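Side-chain contact in copper chaperone CopZ (Staphylococcus aureus, PDB 6FF2), which sequesters Cu(I) inside the cell and delivers it to the copper-exporting P-type ATPase CopA: residues V51-S54 against Q55-D58. Sequence-based numbering, arbitrary orientation. Where two conformers were deposited one is given.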
loop_
_atom_site.group_PDB
_atom_site.type_symbol
_atom_site.label_atom_id
_atom_site.label_comp_id
_atom_site.label_asym_id
_atom_site.label_seq_id
_atom_site.Cartn_x
_atom_site.Cartn_y
_atom_site.Cartn_z
ATOM N N VAL A 51 11.933 -2.732 -24.709
ATOM C CA VAL A 51 12.054 -3.069 -23.276
ATOM C C VAL A 51 12.246 -4.540 -23.106
ATOM O O VAL A 51 11.654 -5.350 -23.809
ATOM C CB VAL A 51 10.903 -2.440 -22.453
ATOM C CG1 VAL A 51 9.601 -2.886 -22.891
ATOM C CG2 VAL A 51 11.071 -2.795 -20.981
ATOM N N ALA A 52 13.174 -4.893 -22.184
ATOM C CA ALA A 52 13.411 -6.248 -21.815
ATOM C C ALA A 52 12.646 -6.674 -20.543
ATOM O O ALA A 52 12.413 -5.829 -19.676
ATOM C CB ALA A 52 14.918 -6.437 -21.548
ATOM N N VAL A 53 12.365 -7.969 -20.417
ATOM C CA VAL A 53 11.697 -8.428 -19.234
ATOM C C VAL A 53 12.573 -8.156 -17.980
ATOM O O VAL A 53 12.051 -7.892 -16.908
ATOM C CB VAL A 53 11.309 -9.898 -19.391
ATOM C CG1 VAL A 53 10.793 -10.464 -18.077
ATOM C CG2 VAL A 53 10.219 -9.978 -20.458
ATOM N N SER A 54 13.891 -8.214 -18.133
ATOM C CA SER A 54 14.783 -7.895 -17.008
ATOM C C SER A 54 14.495 -6.519 -16.388
ATOM O O SER A 54 14.576 -6.349 -15.166
ATOM C CB SER A 54 16.215 -8.044 -17.536
ATOM O OG SER A 54 16.517 -7.085 -18.573
ATOM N N GLN A 55 14.178 -5.517 -17.199
ATOM C CA GLN A 55 13.850 -4.191 -16.726
ATOM C C GLN A 55 12.529 -4.229 -15.917
ATOM O O GLN A 55 12.370 -3.511 -14.925
ATOM C CB GLN A 55 13.738 -3.221 -17.890
ATOM C CG GLN A 55 15.043 -2.921 -18.624
ATOM C CD GLN A 55 14.746 -2.157 -19.880
ATOM O OE1 GLN A 55 14.720 -2.776 -20.975
ATOM N NE2 GLN A 55 14.439 -0.859 -19.759
ATOM N N MET A 56 11.555 -5.025 -16.355
ATOM C CA MET A 56 10.308 -5.146 -15.620
ATOM C C MET A 56 10.514 -5.787 -14.256
ATOM O O MET A 56 9.957 -5.327 -13.249
ATOM C CB MET A 56 9.312 -5.988 -16.441
ATOM C CG MET A 56 9.007 -5.437 -17.848
ATOM S SD MET A 56 8.045 -6.662 -18.739
ATOM C CE MET A 56 8.349 -6.109 -20.450
ATOM N N LYS A 57 11.257 -6.890 -14.237
ATOM C CA LYS A 57 11.557 -7.574 -12.978
ATOM C C LYS A 57 12.256 -6.621 -12.035
ATOM O O LYS A 57 11.950 -6.619 -10.827
ATOM C CB LYS A 57 12.394 -8.828 -13.227
ATOM C CG LYS A 57 11.613 -9.913 -13.941
ATOM C CD LYS A 57 12.463 -11.135 -14.238
ATOM C CE LYS A 57 11.591 -12.189 -14.842
ATOM N NZ LYS A 57 12.071 -13.546 -14.571
ATOM N N ASP A 58 13.235 -5.869 -12.545
ATOM C CA ASP A 58 13.953 -4.959 -11.631
ATOM C C ASP A 58 13.041 -3.915 -11.069
ATOM O O ASP A 58 13.172 -3.544 -9.891
ATOM C CB ASP A 58 15.109 -4.277 -12.360
ATOM C CG ASP A 58 16.288 -5.147 -12.532
ATOM O OD1 ASP A 58 16.333 -6.290 -12.003
ATOM O OD2 ASP A 58 17.197 -4.665 -13.280
#
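At the N-terminus of helix 53-62, the second helix of the ferredoxin-like HMA fold, the side chain of Q55 folds back to the N-cap residue A52. Q55 OE1 accepts the backbone N-H of A52 at 2.9 Å from A52 N in an almost straight bond (178°), though the donor sits above the amide plane of Q55. With chi1 at -68° and the chain extended beyond CG, Q55 runs back along the start of the helix until its carboxamide lies beside V51, whose CG2 is 3.6 Å from Q55 OE1. The bond from A52 N to Q55 OE1 is the half of a capping box in which the N3 side chain accepts the N-cap N-H; alanine cannot supply the reciprocal side-chain acceptor, and Q55 N makes instead a weak, bent bond to the backbone A52 O. Regular helical bonding follows, K57 N to V53 O and D58 N to S54 O, both 3.0 Å. The other side of the turn faces the sheet: M56, buried against V44 and Y46 of strand 41-46, places CE 4.2 Å from V51 CG1 and 4.3 Å from V53 CG2.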